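Local coordinates for protein bile salt hydrolase/transferase (PDB 2BJF) that hydrolyses the amide bond of glycine- and taurine-conjugated bile salts and also acts as a bile acid amine N-acyltransferase, at residues A[19-24]-A[259-264]; A[251-256]-A[290-295]; A[276-281]-A[317-322]; A[265-268]-A[272-275]. All blocks are in the same frame, centred on the assembly; numbering follows the deposited sequence.

Overall arrangement
Following the chain from the N terminus, strand 14-22 meets the loop beyond helix 249-257 in interaction 1, which closes a loop of 234 residues. Interaction 2 crosses it: helix 249-257, inside that loop, packs on strand 288-293 outside. The loop then doubles back on itself at 265-268 and 272-275, so interaction 4 follows interaction 1 and is nested within interaction 2. Strand 275-283 comes next and reaches residues 317-322 in interaction 3, again crossing interaction 2. Strands 14-22, 275-283 and 288-293 are neighbours in one antiparallel sheet, tied by these contacts to a helix, to the loop behind it and to the end of strand 315-318.

Interaction 1: residues A[19-24]-A[259-264]; sequences NMDIEY and VAMVRG. With DXC ((3alpha,5beta,12alpha)-3,12-dihydroxycholan-24-oic acid), chain B.
Asp21 and Met261 meet side chain to side chain. The thioether chain, extended beyond CG (chi2 176°, chi3 -172°), carries Met261 CE to 3.9 Å from Asp21 CB and equally close to the carboxylate oxygen OD2. Two residues back on strand 14-22, Asn19 also leans toward the loop: its CG lies beside the backbone N (chi1 -81°), and ND2 ends 3.8 Å from Val259 CG2, with Ala260 alongside. No direct hydrogen bond crosses between the segments. Instead one water joins three groups, accepting from Asn19 ND2 at 3.1 Å and donating to Asp21 OD2 at 2.7 Å and to Val259 O at 2.8 Å. The contact thus seats a strand of the Ntn-hydrolase sheet against the loop following helix 249-257, close to the N-terminal nucleophile. Asp21 OD2 is gripped a second time by the backbone N of Cys2, while OD1 bonds to Thr276 OG1. Asn19 is held at both ends of its amide, OD1 by Thr279 OG1 and ND2 by the carbonyl O of Leu256 as well as the water. Between these two, Met20 takes no part in the loop contact and serves the bile acid pocket. Its bend at chi2 brings SD to 3.5 Å from carboxylate oxygen O3 of the deoxycholate, and the bend at chi3 lays CE by the same oxygen. Farther along, the Tyr24 hydroxyl OH lies 3.5 Å from the steroid hydroxyl O1, which sits at the edge of the tyrosine ring, and Ile22 CB lies over one face, toward the rim.

Interaction 2: residues A[251-256]-A[290-295]; sequences EFFHIL and YYNTYE
Phe253, reaching out from helix 249-257, meets the amide of Asn292 on strand 288-293. This is a small piece of the helix-on-sheet packing of the Ntn-hydrolase fold, where a helix lies against the antiparallel sheet. The tight part lies along the CD1-CE1 side of the phenyl ring. Asn292 OD1 sits at the ring edge near its plane, 3.7 Å from Phe253 CE1, while Asn292 ND2, 3.8 Å from Phe253 CD1, stands off above the plane. Ring and amide planes stand 76° apart, and the two side chains run past each other in opposite directions. Asn292 reaches this place with CG between the backbone N and the carbonyl carbon (chi1 65°), and its ND2 is tied to the carbonyl O of Asn297, which helps to fix the rotation of the amide. Thr279 of the neighbouring strand 275-283 also packs against Phe253. Elsewhere the segments stand well apart. Tyr290 starts toward the helix, its CB 4.6 Å from Phe253 CZ, but its ring leads away. His254, partly exposed, faces another subunit, where its NE2 bonds to the carbonyl O of Tyr294 of that chain. Tyr291 points its side chain away, its hydroxyl bonding to Asn320 N, and contributes chiefly backbone: the far tip of the phenyl ring, Phe253 CZ, stops 4.5 Å from Tyr291 CA.

Interaction 3: residues A[276-281]-A[317-322]; sequences TQYTSC and YKYNKT
Tyr319 drives its phenol end against Gln277 and Tyr278 of strand 275-283, a strand inside the antiparallel sheet of the Ntn-hydrolase fold. Tyr319 itself lies in the loop that strand 315-318 of the other sheet leads into, so the contact joins one sheet to the chain leaving the other. The packing part comes from two tyrosines. Their side chains cross at about a right angle, and Tyr319 CE1 sits 3.9 Å from Tyr278 CD2. The hydroxyl of Tyr319 settles near the plane of the Tyr278 ring, at its edge, with OH 3.5 Å from Tyr278 CB. With CG opposite the backbone N (chi1 -176°), the Tyr319 ring swings out from its own segment to reach this spot. Beside it, Gln277 adds its CB, 4.0 Å from Tyr319 OH. The polar part brings the same Tyr319 OH to 3.0 Å from the backbone oxygen Gln277 O, which lies near the plane of the Tyr319 ring. Tyr278 sends its own hydroxyl elsewhere, to Asp69 OD1, so its ring is held at the outer end while its CB side takes Tyr319. Within 317-322 the chain is shaped by Asn320, whose backbone O bonds to Thr293 OG1. The Asn320 side chain closes an Asx turn: Thr322 N donates to Asn320 OD1 over 3.2 Å, nearly straight at 165° and in the carbonyl plane.

Interaction 4: residues A[265-268]-A[272-275]; sequences STRT and KSDL
A short hairpin-like reversal in the loop between helix 249-257 and strand 275-283 brings Arg267 beside Ser273 in a single antiparallel beta bridge. These two form a non-hydrogen-bonded pair, flanked by Asp274 N donating to Thr266 O at 2.9 Å and Thr268 N donating to Lys272 O, also at 2.9 Å. The same carbonyl receives a CA-H...O contact from Arg267 CA. At the turn end a side chain stands in for backbone: Thr268, with OG1 between the backbone N and the carbonyl carbon (chi1 66°), accepts from Lys272 N at 3.2 Å. At the other end a water fills the gap where a direct bond might close the Thr266-Asp274 pair, taking the hydrogen of Thr266 N at 3.0 Å and lying 2.9 Å from Asp274 O. Alongside, the methyl Thr266 CG2 packs on Asp274 CB at 3.8 Å. The long chain of Arg267 curls back toward Ser273, bent at chi2 and chi3, and NH1 donates to Ser273 OG at 3.1 Å (160°). That oxygen lies in the guanidinium plane, while Lys272 comes over one face of the group. Ser273 OG also bonds to Asp243 of a neighbouring subunit. Asp274 places its side chain about 5 Å from a bound taurine. The turn leads straight into strand 275-283, whose first residue Leu275 passes its carbonyl O to Ile22 N of strand 14-22, and Ser265 packs on Leu235 in helix 225-243 of that neighbouring subunit.

Interaction 1: residues A[19-24]-A[259-264]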
# COMPACT_ATOMS: atom_id res chain seq x y z
N ASN A 19 -17.66 15.87 -6.61
CA ASN A 19 -18.44 14.78 -6.04
C ASN A 19 -19.01 15.24 -4.71
O ASN A 19 -18.30 15.83 -3.89
CB ASN A 19 -17.56 13.56 -5.79
CG ASN A 19 -17.30 12.73 -7.04
OD1 ASN A 19 -17.95 12.91 -8.07
ND2 ASN A 19 -16.35 11.81 -6.94
N MET A 20 -20.30 14.98 -4.49
CA MET A 20 -20.92 15.20 -3.19
C MET A 20 -21.00 13.87 -2.46
O MET A 20 -21.80 13.00 -2.83
CB MET A 20 -22.31 15.81 -3.35
CG MET A 20 -23.14 15.84 -2.05
SD MET A 20 -22.44 16.89 -0.77
CE MET A 20 -22.70 18.50 -1.50
N ASP A 21 -20.18 13.72 -1.42
CA ASP A 21 -20.12 12.47 -0.67
C ASP A 21 -20.77 12.61 0.71
O ASP A 21 -20.15 13.12 1.65
CB ASP A 21 -18.66 11.99 -0.53
CG ASP A 21 -17.94 11.87 -1.86
OD1 ASP A 21 -18.60 11.71 -2.91
OD2 ASP A 21 -16.69 11.93 -1.86
N ILE A 22 -22.03 12.18 0.80
CA ILE A 22 -22.80 12.21 2.04
C ILE A 22 -23.73 10.99 2.14
O ILE A 22 -24.01 10.34 1.13
CB ILE A 22 -23.63 13.53 2.21
CG1 ILE A 22 -24.43 13.84 0.94
CG2 ILE A 22 -22.72 14.70 2.61
CD1 ILE A 22 -25.35 15.05 1.06
N GLU A 23 -24.18 10.69 3.36
CA GLU A 23 -25.05 9.53 3.60
C GLU A 23 -26.53 9.92 3.72
O GLU A 23 -27.37 9.10 4.09
CB GLU A 23 -24.58 8.76 4.85
CG GLU A 23 -24.87 9.43 6.20
CD GLU A 23 -23.80 10.42 6.65
OE1 GLU A 23 -23.24 11.15 5.80
OE2 GLU A 23 -23.53 10.48 7.87
N TYR A 24 -26.83 11.18 3.40
CA TYR A 24 -28.17 11.74 3.58
C TYR A 24 -28.58 12.63 2.40
O TYR A 24 -27.76 12.99 1.57
CB TYR A 24 -28.23 12.53 4.89
CG TYR A 24 -27.23 13.67 4.98
CD1 TYR A 24 -27.58 14.96 4.56
CD2 TYR A 24 -25.94 13.46 5.47
CE1 TYR A 24 -26.66 16.01 4.64
CE2 TYR A 24 -25.02 14.51 5.55
CZ TYR A 24 -25.39 15.78 5.13
OH TYR A 24 -24.49 16.81 5.21
N VAL A 259 -12.93 8.20 -7.73
CA VAL A 259 -12.94 8.48 -6.29
C VAL A 259 -14.35 8.52 -5.71
O VAL A 259 -14.55 8.94 -4.57
CB VAL A 259 -12.15 9.78 -5.95
CG1 VAL A 259 -10.65 9.57 -6.16
CG2 VAL A 259 -12.66 10.97 -6.77
N ALA A 260 -15.33 8.06 -6.49
CA ALA A 260 -16.72 8.01 -6.06
C ALA A 260 -16.96 6.87 -5.07
O ALA A 260 -16.42 5.77 -5.23
CB ALA A 260 -17.65 7.89 -7.26
N MET A 261 -17.75 7.15 -4.04
CA MET A 261 -18.11 6.13 -3.05
C MET A 261 -19.25 5.25 -3.55
O MET A 261 -20.17 5.73 -4.22
CB MET A 261 -18.49 6.78 -1.72
CG MET A 261 -17.33 7.47 -1.02
SD MET A 261 -17.85 8.31 0.48
CE MET A 261 -16.35 9.19 0.90
N VAL A 262 -19.17 3.97 -3.22
CA VAL A 262 -20.10 2.94 -3.70
C VAL A 262 -20.88 2.36 -2.53
O VAL A 262 -20.30 2.06 -1.48
CB VAL A 262 -19.33 1.80 -4.44
CG1 VAL A 262 -20.30 0.78 -5.03
CG2 VAL A 262 -18.44 2.37 -5.54
N ARG A 263 -22.20 2.19 -2.71
CA ARG A 263 -23.08 1.71 -1.64
C ARG A 263 -22.58 0.44 -0.96
O ARG A 263 -22.26 -0.55 -1.63
CB ARG A 263 -24.50 1.48 -2.17
CG ARG A 263 -25.56 1.41 -1.07
CD ARG A 263 -26.95 1.07 -1.62
NE ARG A 263 -27.46 2.09 -2.54
CZ ARG A 263 -28.12 3.18 -2.18
NH1 ARG A 263 -28.37 3.43 -0.90
NH2 ARG A 263 -28.53 4.04 -3.11
N GLY A 264 -22.50 0.48 0.37
CA GLY A 264 -22.16 -0.69 1.17
C GLY A 264 -20.75 -0.74 1.75
O GLY A 264 -20.54 -1.34 2.80
C1 DXC B . -27.92 21.67 9.32
C2 DXC B . -27.14 22.90 8.88
C3 DXC B . -27.88 23.75 7.82
C4 DXC B . -28.39 22.94 6.62
C5 DXC B . -29.14 21.70 7.11
C6 DXC B . -28.36 20.85 8.11
C7 DXC B . -27.00 24.94 7.42
C8 DXC B . -25.85 24.57 6.48
C9 DXC B . -26.27 23.68 5.30
C10 DXC B . -27.18 22.52 5.73
C11 DXC B . -25.04 23.05 4.63
C12 DXC B . -25.35 22.19 3.41
C13 DXC B . -26.31 21.06 3.80
C14 DXC B . -27.54 21.60 4.54
C15 DXC B . -23.86 23.95 4.24
C16 DXC B . -23.09 23.07 3.24
C17 DXC B . -23.91 21.79 3.04
C18 DXC B . -29.38 23.77 5.80
C19 DXC B . -23.61 21.10 1.69
O1 DXC B . -25.65 20.07 4.61
O2 DXC B . -27.09 20.86 10.17
C20 DXC B . -25.99 23.01 2.27
C21 DXC B . -22.16 20.60 1.63
C22 DXC B . -21.83 19.57 2.72
C23 DXC B . -20.66 18.68 2.35
O3 DXC B . -20.19 18.73 1.20
O4 DXC B . -20.22 17.92 3.24
C24 DXC B . -24.56 19.96 1.33
O HOH W 1 -15.23 11.60 -4.07

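Interaction 2: residues A[251-256]-A[290-295]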
# COMPACT_ATOMS: atom_id res chain seq x y z
N GLU A 251 -14.69 13.54 -19.73
CA GLU A 251 -13.42 13.25 -19.06
C GLU A 251 -13.44 13.67 -17.59
O GLU A 251 -12.86 12.99 -16.73
CB GLU A 251 -12.25 13.93 -19.78
CG GLU A 251 -12.03 13.50 -21.23
CD GLU A 251 -11.59 12.04 -21.39
OE1 GLU A 251 -11.42 11.33 -20.37
OE2 GLU A 251 -11.41 11.61 -22.54
N PHE A 252 -14.10 14.79 -17.31
CA PHE A 252 -14.31 15.29 -15.96
C PHE A 252 -14.98 14.23 -15.09
O PHE A 252 -14.54 13.96 -13.97
CB PHE A 252 -15.16 16.56 -16.01
CG PHE A 252 -15.24 17.32 -14.72
CD1 PHE A 252 -14.39 18.39 -14.47
CD2 PHE A 252 -16.20 16.98 -13.76
CE1 PHE A 252 -14.47 19.10 -13.27
CE2 PHE A 252 -16.28 17.68 -12.56
CZ PHE A 252 -15.42 18.74 -12.32
N PHE A 253 -16.02 13.60 -15.63
CA PHE A 253 -16.77 12.57 -14.92
C PHE A 253 -15.96 11.28 -14.75
O PHE A 253 -16.05 10.63 -13.70
CB PHE A 253 -18.11 12.30 -15.61
CG PHE A 253 -19.12 13.40 -15.41
CD1 PHE A 253 -20.09 13.29 -14.41
CD2 PHE A 253 -19.09 14.55 -16.19
CE1 PHE A 253 -21.02 14.31 -14.21
CE2 PHE A 253 -20.01 15.58 -16.00
CZ PHE A 253 -20.98 15.46 -15.00
N HIS A 254 -15.16 10.93 -15.75
CA HIS A 254 -14.28 9.76 -15.65
C HIS A 254 -13.29 9.89 -14.50
O HIS A 254 -13.06 8.93 -13.76
CB HIS A 254 -13.56 9.50 -16.97
CG HIS A 254 -14.41 8.84 -18.00
ND1 HIS A 254 -14.81 7.52 -17.90
CD2 HIS A 254 -14.94 9.31 -19.15
CE1 HIS A 254 -15.56 7.21 -18.95
NE2 HIS A 254 -15.65 8.28 -19.72
N ILE A 255 -12.71 11.08 -14.34
CA ILE A 255 -11.78 11.34 -13.25
C ILE A 255 -12.47 11.19 -11.89
O ILE A 255 -11.99 10.45 -11.02
CB ILE A 255 -11.11 12.75 -13.37
CG1 ILE A 255 -10.21 12.80 -14.61
CG2 ILE A 255 -10.30 13.07 -12.12
CD1 ILE A 255 -9.73 14.21 -14.97
N LEU A 256 -13.60 11.86 -11.72
CA LEU A 256 -14.32 11.82 -10.44
C LEU A 256 -14.94 10.46 -10.11
O LEU A 256 -15.08 10.12 -8.93
CB LEU A 256 -15.35 12.94 -10.35
CG LEU A 256 -14.80 14.36 -10.15
CD1 LEU A 256 -15.94 15.35 -9.97
CD2 LEU A 256 -13.86 14.45 -8.96
N TYR A 290 -23.81 21.22 -15.30
CA TYR A 290 -24.04 19.81 -15.62
C TYR A 290 -23.96 18.98 -14.35
O TYR A 290 -23.13 19.24 -13.48
CB TYR A 290 -22.98 19.28 -16.59
CG TYR A 290 -22.90 19.98 -17.93
CD1 TYR A 290 -23.75 19.62 -18.98
CD2 TYR A 290 -21.94 20.96 -18.17
CE1 TYR A 290 -23.66 20.25 -20.22
CE2 TYR A 290 -21.84 21.59 -19.40
CZ TYR A 290 -22.70 21.23 -20.42
OH TYR A 290 -22.60 21.86 -21.64
N TYR A 291 -24.82 17.97 -14.25
CA TYR A 291 -24.74 17.04 -13.12
C TYR A 291 -25.42 15.71 -13.42
O TYR A 291 -26.33 15.63 -14.25
CB TYR A 291 -25.35 17.66 -11.85
CG TYR A 291 -26.86 17.55 -11.77
CD1 TYR A 291 -27.46 16.60 -10.95
CD2 TYR A 291 -27.67 18.39 -12.53
CE1 TYR A 291 -28.85 16.49 -10.89
CE2 TYR A 291 -29.06 18.28 -12.47
CZ TYR A 291 -29.64 17.33 -11.65
OH TYR A 291 -31.01 17.22 -11.59
N ASN A 292 -24.96 14.66 -12.74
CA ASN A 292 -25.72 13.42 -12.64
C ASN A 292 -25.81 12.99 -11.18
O ASN A 292 -25.25 13.66 -10.31
CB ASN A 292 -25.15 12.32 -13.55
CG ASN A 292 -23.75 11.87 -13.15
OD1 ASN A 292 -23.21 12.27 -12.12
ND2 ASN A 292 -23.16 11.01 -13.98
N THR A 293 -26.53 11.91 -10.91
CA THR A 293 -26.75 11.47 -9.54
C THR A 293 -26.44 9.99 -9.37
O THR A 293 -26.25 9.27 -10.35
CB THR A 293 -28.20 11.75 -9.07
OG1 THR A 293 -29.12 10.99 -9.86
CG2 THR A 293 -28.53 13.23 -9.19
N TYR A 294 -26.40 9.53 -8.12
CA TYR A 294 -26.18 8.12 -7.82
C TYR A 294 -27.24 7.25 -8.50
O TYR A 294 -26.94 6.18 -9.04
CB TYR A 294 -26.16 7.86 -6.31
CG TYR A 294 -25.54 6.53 -5.95
CD1 TYR A 294 -24.18 6.44 -5.66
CD2 TYR A 294 -26.30 5.36 -5.92
CE1 TYR A 294 -23.59 5.22 -5.34
CE2 TYR A 294 -25.72 4.13 -5.61
CZ TYR A 294 -24.36 4.07 -5.33
OH TYR A 294 -23.78 2.87 -5.02
N GLU A 295 -28.48 7.73 -8.47
CA GLU A 295 -29.63 7.00 -9.02
C GLU A 295 -29.71 7.09 -10.54
O GLU A 295 -30.07 6.12 -11.20
CB GLU A 295 -30.92 7.52 -8.39
CG GLU A 295 -31.06 7.26 -6.89
CD GLU A 295 -30.49 8.37 -6.01
OE1 GLU A 295 -29.76 9.26 -6.51
OE2 GLU A 295 -30.78 8.35 -4.79

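Interaction 3: residues A[276-281]-A[317-322]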
# COMPACT_ATOMS: atom_id res chain seq x y z
N THR A 276 -21.42 8.79 -3.13
CA THR A 276 -21.33 9.95 -4.02
C THR A 276 -22.75 10.18 -4.54
O THR A 276 -23.18 9.54 -5.52
CB THR A 276 -20.31 9.74 -5.16
OG1 THR A 276 -19.00 9.60 -4.60
CG2 THR A 276 -20.31 10.94 -6.12
N GLN A 277 -23.47 11.08 -3.88
CA GLN A 277 -24.88 11.34 -4.18
C GLN A 277 -25.06 11.97 -5.56
O GLN A 277 -25.97 11.61 -6.30
CB GLN A 277 -25.51 12.23 -3.11
CG GLN A 277 -25.52 11.62 -1.70
CD GLN A 277 -26.62 10.58 -1.48
OE1 GLN A 277 -26.60 9.86 -0.48
NE2 GLN A 277 -27.58 10.51 -2.40
N TYR A 278 -24.18 12.91 -5.89
CA TYR A 278 -24.17 13.55 -7.21
C TYR A 278 -22.77 14.00 -7.63
O TYR A 278 -21.87 14.14 -6.79
CB TYR A 278 -25.19 14.70 -7.31
CG TYR A 278 -24.85 15.97 -6.55
CD1 TYR A 278 -23.99 16.93 -7.09
CD2 TYR A 278 -25.42 16.24 -5.31
CE1 TYR A 278 -23.69 18.11 -6.41
CE2 TYR A 278 -25.14 17.41 -4.62
CZ TYR A 278 -24.27 18.34 -5.17
OH TYR A 278 -23.99 19.50 -4.48
N THR A 279 -22.61 14.20 -8.93
CA THR A 279 -21.38 14.74 -9.49
C THR A 279 -21.76 15.92 -10.37
O THR A 279 -22.52 15.78 -11.33
CB THR A 279 -20.63 13.68 -10.32
OG1 THR A 279 -20.34 12.54 -9.49
CG2 THR A 279 -19.33 14.24 -10.88
N SER A 280 -21.24 17.10 -10.02
CA SER A 280 -21.53 18.32 -10.77
C SER A 280 -20.30 18.78 -11.54
O SER A 280 -19.16 18.58 -11.11
CB SER A 280 -22.03 19.43 -9.84
OG SER A 280 -21.00 19.89 -8.98
N CYS A 281 -20.54 19.38 -12.70
CA CYS A 281 -19.49 19.94 -13.54
C CYS A 281 -20.02 21.21 -14.18
O CYS A 281 -20.94 21.17 -14.99
CB CYS A 281 -19.05 18.95 -14.61
SG CYS A 281 -17.79 19.58 -15.74
N TYR A 317 -34.93 24.01 -10.05
CA TYR A 317 -35.12 22.85 -10.91
C TYR A 317 -34.95 21.56 -10.11
O TYR A 317 -34.06 21.46 -9.26
CB TYR A 317 -34.15 22.89 -12.10
CG TYR A 317 -34.56 23.88 -13.18
CD1 TYR A 317 -35.50 23.53 -14.14
CD2 TYR A 317 -34.02 25.16 -13.22
CE1 TYR A 317 -35.89 24.43 -15.13
CE2 TYR A 317 -34.39 26.07 -14.21
CZ TYR A 317 -35.33 25.69 -15.16
OH TYR A 317 -35.72 26.59 -16.14
N LYS A 318 -35.81 20.58 -10.39
CA LYS A 318 -35.88 19.34 -9.61
C LYS A 318 -34.66 18.44 -9.77
O LYS A 318 -34.21 18.16 -10.88
CB LYS A 318 -37.16 18.56 -9.97
CG LYS A 318 -37.48 17.42 -9.00
CD LYS A 318 -38.71 16.64 -9.45
CE LYS A 318 -38.92 15.41 -8.57
NZ LYS A 318 -40.11 14.62 -9.00
N TYR A 319 -34.13 18.01 -8.63
CA TYR A 319 -33.01 17.08 -8.54
C TYR A 319 -33.41 15.73 -9.15
O TYR A 319 -34.35 15.09 -8.69
CB TYR A 319 -32.64 16.91 -7.06
CG TYR A 319 -31.44 16.05 -6.74
CD1 TYR A 319 -30.14 16.52 -6.94
CD2 TYR A 319 -31.60 14.78 -6.20
CE1 TYR A 319 -29.03 15.73 -6.62
CE2 TYR A 319 -30.50 13.98 -5.87
CZ TYR A 319 -29.22 14.47 -6.09
OH TYR A 319 -28.14 13.68 -5.77
N ASN A 320 -32.69 15.33 -10.20
CA ASN A 320 -33.05 14.15 -10.99
C ASN A 320 -32.45 12.85 -10.46
O ASN A 320 -31.27 12.57 -10.67
CB ASN A 320 -32.67 14.36 -12.46
CG ASN A 320 -33.29 13.32 -13.39
OD1 ASN A 320 -33.42 12.14 -13.04
ND2 ASN A 320 -33.66 13.75 -14.59
N LYS A 321 -33.27 12.05 -9.77
CA LYS A 321 -32.83 10.75 -9.26
C LYS A 321 -33.65 9.59 -9.83
O LYS A 321 -33.89 8.58 -9.15
CB LYS A 321 -32.80 10.75 -7.72
CG LYS A 321 -34.10 11.17 -7.04
CD LYS A 321 -33.91 11.30 -5.52
CE LYS A 321 -33.80 9.94 -4.84
NZ LYS A 321 -33.46 10.07 -3.40
N THR A 322 -34.08 9.74 -11.08
CA THR A 322 -34.81 8.69 -11.78
C THR A 322 -33.99 8.28 -13.01
O THR A 322 -33.80 9.08 -13.92
CB THR A 322 -36.22 9.16 -12.20
OG1 THR A 322 -36.91 9.67 -11.06
CG2 THR A 322 -37.02 8.01 -12.80

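Interaction 4: residues A[265-268]-A[272-275]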
# COMPACT_ATOMS: atom_id res chain seq x y z
N SER A 265 -19.79 -0.12 1.06
CA SER A 265 -18.37 -0.27 1.42
C SER A 265 -17.77 0.86 2.25
O SER A 265 -16.69 0.69 2.82
CB SER A 265 -17.52 -0.52 0.16
OG SER A 265 -17.86 0.37 -0.88
N THR A 266 -18.45 2.00 2.30
CA THR A 266 -18.06 3.10 3.18
C THR A 266 -19.17 3.33 4.21
O THR A 266 -20.04 4.18 4.02
CB THR A 266 -17.73 4.39 2.39
OG1 THR A 266 -16.76 4.09 1.38
CG2 THR A 266 -17.17 5.48 3.31
N ARG A 267 -19.12 2.55 5.29
CA ARG A 267 -20.16 2.58 6.32
C ARG A 267 -19.77 3.49 7.47
O ARG A 267 -18.69 3.36 8.05
CB ARG A 267 -20.43 1.16 6.84
CG ARG A 267 -20.84 0.16 5.76
CD ARG A 267 -22.31 0.29 5.38
NE ARG A 267 -23.19 -0.31 6.38
CZ ARG A 267 -24.52 -0.33 6.30
NH1 ARG A 267 -25.14 0.21 5.26
NH2 ARG A 267 -25.23 -0.90 7.26
N THR A 268 -20.67 4.42 7.81
CA THR A 268 -20.47 5.32 8.95
C THR A 268 -20.68 4.57 10.26
O THR A 268 -21.17 3.43 10.26
CB THR A 268 -21.44 6.52 8.89
OG1 THR A 268 -22.79 6.06 9.05
CG2 THR A 268 -21.31 7.27 7.56
N LYS A 272 -24.75 3.64 8.18
CA LYS A 272 -25.33 4.12 6.93
C LYS A 272 -24.26 4.13 5.84
O LYS A 272 -23.08 4.37 6.13
CB LYS A 272 -25.91 5.52 7.10
CG LYS A 272 -27.25 5.58 7.83
CD LYS A 272 -27.68 7.02 8.10
CE LYS A 272 -27.06 7.55 9.39
NZ LYS A 272 -27.28 9.00 9.60
N SER A 273 -24.67 3.88 4.60
CA SER A 273 -23.75 3.91 3.48
C SER A 273 -23.49 5.33 2.98
O SER A 273 -24.42 6.04 2.58
CB SER A 273 -24.25 3.03 2.33
OG SER A 273 -24.17 1.66 2.67
N ASP A 274 -22.23 5.73 3.04
CA ASP A 274 -21.78 7.00 2.48
C ASP A 274 -21.67 6.83 0.96
O ASP A 274 -21.02 5.89 0.49
CB ASP A 274 -20.42 7.39 3.08
CG ASP A 274 -20.15 8.88 3.03
OD1 ASP A 274 -20.96 9.64 2.46
OD2 ASP A 274 -19.10 9.30 3.56
N LEU A 275 -22.32 7.71 0.22
CA LEU A 275 -22.38 7.61 -1.25
C LEU A 275 -21.94 8.90 -1.91
O LEU A 275 -22.09 9.98 -1.34
CB LEU A 275 -23.82 7.32 -1.71
CG LEU A 275 -24.73 6.31 -1.02
CD1 LEU A 275 -26.09 6.27 -1.70
CD2 LEU A 275 -24.10 4.93 -1.01
O HOH W 2 -20.93 3.07 1.05